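Local structure of cycloalternan-forming enzyme (Listeria monocytogenes serovar 1/2a, 5F7U) at residues T918-A923 and Q929-N934; V863-P868 and T874-F879. The protein is a large multidomain enzyme of glycoside hydrolase family 31, combining a TIM-barrel domain with beta-rich domains and a family 6 carbohydrate-binding module. The protein carries 1 engineered substitution. All coordinates share one frame; numbering follows the deposited sequence.

Overall arrangement
Both contacts lie in the buried core of one beta sandwich toward the C-terminal part of the chain, and their centres are only about 5 Å apart. Contact 2 comes first along the chain. Each pairs a strand of the five-strand mixed sheet with one of the six-strand antiparallel sheet: 874-879 and 918-922 are neighbours in the former, 863-867 and 929-934 in the latter. Backbone hydrogen bonds therefore run from contact to contact within each sheet, while side chains fill the gap between sheets. Contact 1 is mostly branched aliphatic packing, with a glutamine at one end; contact 2 adds a curled methionine and a threonine hydroxyl against leucine methyls.

Contact 1: residues T918-A923 and Q929-N934; sequences TYVKAA and QAIVLN
Thr918 faces Leu933 across the gap between two sheets, and its hydroxyl is already spoken for: OG1 is hydrogen-bonded to OG of Ser880. The first torsion sets OG1 beside the backbone N and leaves the carbon side of the threonine for Leu933, whose CD2 lies 3.9 Å from Thr918 CB. The two side chains reach toward each other tip to tip. Leu933 is forked, and its other branch, CD1, turns to the next inward residue, coming within 4.2 Å of Val920 CG2.

Val920 is the middle of the row. Its CG1 stands anti to the backbone N (chi1 -179°) and passes alongside Ile931, 3.8 Å from CG2; with CG2 of the valine at Leu933, its two methyls serve different partners. Ile931 sends its longer branch the other way, where CD1 comes to 4.4 Å from Ala922 CB. At the end of the row, the extended side chain of Gln929 carries its amide to Ala922 and Ala923 and also lies against Ile888 and Asp889.

The strands run nearly antiparallel, at 154°, but their axes stay 9.6 Å apart, which is sheet-to-sheet spacing. They are the two arms of a beta arch, joined by a short loop that begins at Ala923. Strand 918-922 is bonded through its backbone to 874-879, on Thr918, Val920 and Ala922. On the face turned away from 929-934, Lys921 gives NZ to the carbonyls of Phe902 and Ala905, with the Phe902 ring in a cation-pi contact.

The charge of Lys921 and the ring of Tyr919 thus lie on the other face of the strand. Within the buried core of the sandwich, branched aliphatics carry the middle of the interface, and Gln929 brings a polar group to one end.

Contact 2: residues V863-P868 and T874-F879; sequences VSVDLP and TTMQVF
Met876 and Val865 meet tip to tip in the middle of the interface, with Met876 CE 3.6 Å from Val865 CG1. The methionine gets there by curling rather than stretching: after CG leaves beside the backbone N, the chain bends at chi2 (-57°) and again at chi3. The sulfur comes along with the methyl, SD sitting 4.1 Å from the same CG1. The hooked methionine presents its methyl to the valine, which reaches in from the other sheet; it also packs on Phe828 and Val830 of the neighbouring strand and is touched by Ile931.

Leu867 and Thr874 behave differently. The leucine side chain slides past the threonine in the opposite direction. Thr874 holds OG1 between its backbone N and carbonyl carbon (chi1 52°), which brings the oxygen closer to the leucine than the methyl. Leu867 CD2 rests 3.3 Å from Thr874 OG1, a close contact of methyl with oxygen, and CD1 follows at 4.0 Å. Both residues also touch Ala922 of strand 917-922.

Val863 and Val878 finish the other end more loosely, CG1 to CG1 at 4.2 Å. Val863 also touches Phe858 and Val936, while Pro832 lies against Val878.

Residues 863-868 and 874-879 form a beta arch: the chain leaves one sheet after Leu867, crosses, and returns nearly antiparallel in the facing sheet, with axes 10.1 Å apart. Gln877, on the far face, hydrogen-bonds to Arg829 and to the carbonyl of Tyr810.

Between the arms, then, the apolar pairs Val865-Met876, mainly methyl to methyl, and Val863-Val878 pack by dispersion, while the hydroxyl oxygen of Thr874 is a polar atom set against leucine methyls at one end.

Contact 1: residues T918-A923 and Q929-N934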
loop_
_atom_site.group_PDB
_atom_site.type_symbol
_atom_site.label_atom_id
_atom_site.label_comp_id
_atom_site.label_asym_id
_atom_site.label_seq_id
_atom_site.Cartn_x
_atom_site.Cartn_y
_atom_site.Cartn_z
ATOM N N THR A 918 -25.783 -16.917 -16.177
ATOM C CA THR A 918 -26.772 -17.842 -15.629
ATOM C C THR A 918 -26.875 -17.689 -14.108
ATOM O O THR A 918 -25.903 -17.932 -13.387
ATOM C CB THR A 918 -26.443 -19.303 -15.961
ATOM O OG1 THR A 918 -26.257 -19.438 -17.379
ATOM C CG2 THR A 918 -27.610 -20.202 -15.532
ATOM N N TYR A 919 -28.064 -17.334 -13.627
ATOM C CA TYR A 919 -28.296 -17.248 -12.184
ATOM C C TYR A 919 -28.783 -18.602 -11.699
ATOM O O TYR A 919 -29.667 -19.181 -12.330
ATOM C CB TYR A 919 -29.381 -16.220 -11.834
ATOM C CG TYR A 919 -29.143 -14.749 -12.176
ATOM C CD1 TYR A 919 -28.190 -14.344 -13.122
ATOM C CD2 TYR A 919 -29.955 -13.768 -11.606
ATOM C CE1 TYR A 919 -28.021 -13.005 -13.444
ATOM C CE2 TYR A 919 -29.803 -12.426 -11.936
ATOM C CZ TYR A 919 -28.837 -12.055 -12.852
ATOM O OH TYR A 919 -28.684 -10.734 -13.183
ATOM N N VAL A 920 -28.220 -19.101 -10.594
ATOM C CA VAL A 920 -28.688 -20.363 -9.981
ATOM C C VAL A 920 -28.899 -20.141 -8.481
ATOM O O VAL A 920 -27.949 -19.815 -7.763
ATOM C CB VAL A 920 -27.703 -21.543 -10.205
ATOM C CG1 VAL A 920 -28.236 -22.832 -9.572
ATOM C CG2 VAL A 920 -27.442 -21.778 -11.693
ATOM N N LYS A 921 -30.140 -20.298 -8.024
ATOM C CA LYS A 921 -30.458 -20.169 -6.609
ATOM C C LYS A 921 -30.474 -21.537 -5.943
ATOM O O LYS A 921 -31.201 -22.431 -6.384
ATOM C CB LYS A 921 -31.809 -19.475 -6.414
ATOM C CG LYS A 921 -32.180 -19.217 -4.958
ATOM C CD LYS A 921 -33.513 -18.488 -4.873
ATOM C CE LYS A 921 -33.389 -17.007 -5.198
ATOM N NZ LYS A 921 -34.658 -16.274 -4.894
ATOM N N ALA A 922 -29.668 -21.677 -4.892
ATOM C CA ALA A 922 -29.654 -22.872 -4.037
ATOM C C ALA A 922 -30.125 -22.466 -2.653
ATOM O O ALA A 922 -29.745 -21.416 -2.148
ATOM C CB ALA A 922 -28.253 -23.467 -3.952
ATOM N N ALA A 923 -30.973 -23.296 -2.056
ATOM C CA ALA A 923 -31.459 -23.062 -0.700
ATOM C C ALA A 923 -30.320 -23.221 0.317
ATOM O O ALA A 923 -29.328 -23.894 0.038
ATOM C CB ALA A 923 -32.606 -24.020 -0.388
ATOM N N GLN A 929 -23.757 -29.179 -1.646
ATOM C CA GLN A 929 -24.710 -29.267 -2.755
ATOM C C GLN A 929 -23.965 -29.244 -4.071
ATOM O O GLN A 929 -23.098 -28.401 -4.277
ATOM C CB GLN A 929 -25.745 -28.138 -2.706
ATOM C CG GLN A 929 -26.686 -28.239 -1.505
ATOM C CD GLN A 929 -27.732 -27.155 -1.517
ATOM O OE1 GLN A 929 -27.523 -26.069 -0.969
ATOM N NE2 GLN A 929 -28.862 -27.430 -2.156
ATOM N N ALA A 930 -24.318 -30.166 -4.957
ATOM C CA ALA A 930 -23.658 -30.296 -6.254
ATOM C C ALA A 930 -24.514 -29.660 -7.353
ATOM O O ALA A 930 -25.554 -30.209 -7.726
ATOM C CB ALA A 930 -23.367 -31.765 -6.546
ATOM N N ILE A 931 -24.074 -28.507 -7.865
ATOM C CA ILE A 931 -24.822 -27.751 -8.877
ATOM C C ILE A 931 -24.206 -28.080 -10.233
ATOM O O ILE A 931 -22.986 -28.023 -10.386
ATOM C CB ILE A 931 -24.761 -26.217 -8.623
ATOM C CG1 ILE A 931 -25.403 -25.853 -7.266
ATOM C CG2 ILE A 931 -25.410 -25.432 -9.770
ATOM C CD1 ILE A 931 -25.101 -24.431 -6.803
ATOM N N VAL A 932 -25.038 -28.456 -11.202
ATOM C CA VAL A 932 -24.547 -28.691 -12.568
ATOM C C VAL A 932 -25.366 -27.873 -13.558
ATOM O O VAL A 932 -26.609 -27.949 -13.560
ATOM C CB VAL A 932 -24.559 -30.192 -12.956
ATOM C CG1 VAL A 932 -24.005 -30.384 -14.353
ATOM C CG2 VAL A 932 -23.745 -31.019 -11.968
ATOM N N LEU A 933 -24.671 -27.097 -14.391
ATOM C CA LEU A 933 -25.286 -26.408 -15.524
ATOM C C LEU A 933 -25.048 -27.254 -16.765
ATOM O O LEU A 933 -23.893 -27.549 -17.108
ATOM C CB LEU A 933 -24.677 -25.007 -15.727
ATOM C CG LEU A 933 -25.000 -23.877 -14.746
ATOM C CD1 LEU A 933 -24.450 -24.132 -13.346
ATOM C CD2 LEU A 933 -24.376 -22.591 -15.276
ATOM N N ASN A 934 -26.134 -27.648 -17.425
ATOM C CA ASN A 934 -26.054 -28.483 -18.642
ATOM C C ASN A 934 -26.329 -27.704 -19.907
ATOM O O ASN A 934 -27.103 -26.751 -19.904
ATOM C CB ASN A 934 -27.048 -29.637 -18.572
ATOM C CG ASN A 934 -26.762 -30.582 -17.425
ATOM O OD1 ASN A 934 -27.576 -30.715 -16.496
ATOM N ND2 ASN A 934 -25.613 -31.237 -17.470
#

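Contact 2: residues V863-P868 and T874-F879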
loop_
_atom_site.group_PDB
_atom_site.type_symbol
_atom_site.label_atom_id
_atom_site.label_comp_id
_atom_site.label_asym_id
_atom_site.label_seq_id
_atom_site.Cartn_x
_atom_site.Cartn_y
_atom_site.Cartn_z
ATOM N N VAL A 863 -20.842 -27.031 -16.649
ATOM C CA VAL A 863 -20.088 -26.353 -15.598
ATOM C C VAL A 863 -20.655 -26.919 -14.306
ATOM O O VAL A 863 -21.871 -26.956 -14.124
ATOM C CB VAL A 863 -20.239 -24.814 -15.644
ATOM C CG1 VAL A 863 -19.573 -24.154 -14.433
ATOM C CG2 VAL A 863 -19.585 -24.248 -16.899
ATOM N N SER A 864 -19.773 -27.367 -13.422
ATOM C CA SER A 864 -20.209 -27.893 -12.134
ATOM C C SER A 864 -19.721 -26.991 -11.020
ATOM O O SER A 864 -18.595 -26.501 -11.059
ATOM C CB SER A 864 -19.711 -29.322 -11.944
ATOM O OG SER A 864 -20.154 -30.134 -13.022
ATOM N N VAL A 865 -20.595 -26.739 -10.051
ATOM C CA VAL A 865 -20.235 -25.942 -8.874
ATOM C C VAL A 865 -20.471 -26.793 -7.629
ATOM O O VAL A 865 -21.572 -27.333 -7.436
ATOM C CB VAL A 865 -21.028 -24.620 -8.793
ATOM C CG1 VAL A 865 -20.604 -23.806 -7.559
ATOM C CG2 VAL A 865 -20.822 -23.794 -10.053
ATOM N N ASP A 866 -19.422 -26.930 -6.824
ATOM C CA ASP A 866 -19.497 -27.655 -5.575
ATOM C C ASP A 866 -19.641 -26.634 -4.468
ATOM O O ASP A 866 -18.680 -25.936 -4.112
ATOM C CB ASP A 866 -18.263 -28.534 -5.385
ATOM C CG ASP A 866 -18.243 -29.742 -6.319
ATOM O OD1 ASP A 866 -19.267 -30.053 -7.003
ATOM O OD2 ASP A 866 -17.182 -30.409 -6.357
ATOM N N LEU A 867 -20.865 -26.526 -3.961
ATOM C CA LEU A 867 -21.190 -25.553 -2.926
ATOM C C LEU A 867 -21.123 -26.241 -1.554
ATOM O O LEU A 867 -21.695 -27.313 -1.374
ATOM C CB LEU A 867 -22.577 -24.972 -3.210
ATOM C CG LEU A 867 -23.158 -23.788 -2.443
ATOM C CD1 LEU A 867 -22.467 -22.480 -2.810
ATOM C CD2 LEU A 867 -24.646 -23.712 -2.744
ATOM N N PRO A 868 -20.381 -25.654 -0.591
ATOM C CA PRO A 868 -20.318 -26.285 0.724
ATOM C C PRO A 868 -21.604 -25.968 1.488
ATOM O O PRO A 868 -22.449 -25.234 0.965
ATOM C CB PRO A 868 -19.110 -25.597 1.368
ATOM C CG PRO A 868 -19.155 -24.216 0.812
ATOM C CD PRO A 868 -19.649 -24.376 -0.615
ATOM N N THR A 874 -28.048 -18.973 -1.598
ATOM C CA THR A 874 -26.959 -18.508 -2.444
ATOM C C THR A 874 -27.425 -18.390 -3.886
ATOM O O THR A 874 -28.231 -19.189 -4.336
ATOM C CB THR A 874 -25.723 -19.439 -2.383
ATOM O OG1 THR A 874 -26.130 -20.779 -2.637
ATOM C CG2 THR A 874 -25.045 -19.393 -1.023
ATOM N N THR A 875 -26.897 -17.402 -4.601
ATOM C CA THR A 875 -27.148 -17.260 -6.028
ATOM C C THR A 875 -25.810 -17.298 -6.760
ATOM O O THR A 875 -24.937 -16.474 -6.495
ATOM C CB THR A 875 -27.876 -15.940 -6.362
ATOM O OG1 THR A 875 -29.126 -15.865 -5.653
ATOM C CG2 THR A 875 -28.137 -15.819 -7.871
ATOM N N MET A 876 -25.640 -18.256 -7.661
ATOM C CA MET A 876 -24.496 -18.221 -8.566
ATOM C C MET A 876 -24.845 -17.325 -9.756
ATOM O O MET A 876 -25.969 -17.387 -10.274
ATOM C CB MET A 876 -24.142 -19.622 -9.105
ATOM C CG MET A 876 -23.932 -20.720 -8.075
ATOM S SD MET A 876 -22.660 -20.393 -6.832
ATOM C CE MET A 876 -21.198 -20.235 -7.837
ATOM N N GLN A 877 -23.884 -16.518 -10.205
ATOM C CA GLN A 877 -23.990 -15.883 -11.518
ATOM C C GLN A 877 -22.839 -16.388 -12.372
ATOM O O GLN A 877 -21.699 -15.926 -12.245
ATOM C CB GLN A 877 -23.944 -14.350 -11.435
ATOM C CG GLN A 877 -25.130 -13.697 -10.731
ATOM C CD GLN A 877 -25.071 -12.182 -10.766
ATOM O OE1 GLN A 877 -23.989 -11.579 -10.837
ATOM N NE2 GLN A 877 -26.247 -11.546 -10.707
ATOM N N VAL A 878 -23.148 -17.335 -13.248
ATOM C CA VAL A 878 -22.120 -18.024 -14.034
ATOM C C VAL A 878 -22.062 -17.432 -15.439
ATOM O O VAL A 878 -23.071 -17.424 -16.159
ATOM C CB VAL A 878 -22.402 -19.548 -14.119
ATOM C CG1 VAL A 878 -21.237 -20.289 -14.768
ATOM C CG2 VAL A 878 -22.699 -20.138 -12.747
ATOM N N PHE A 879 -20.864 -17.008 -15.850
ATOM C CA PHE A 879 -20.634 -16.464 -17.203
ATOM C C PHE A 879 -20.668 -17.637 -18.180
ATOM O O PHE A 879 -19.803 -18.518 -18.123
ATOM C CB PHE A 879 -19.279 -15.739 -17.227
ATOM C CG PHE A 879 -19.028 -14.887 -18.451
ATOM C CD1 PHE A 879 -19.903 -13.852 -18.821
ATOM C CD2 PHE A 879 -17.842 -15.061 -19.193
ATOM C CE1 PHE A 879 -19.621 -13.027 -19.924
ATOM C CE2 PHE A 879 -17.572 -14.259 -20.298
ATOM C CZ PHE A 879 -18.448 -13.234 -20.658
#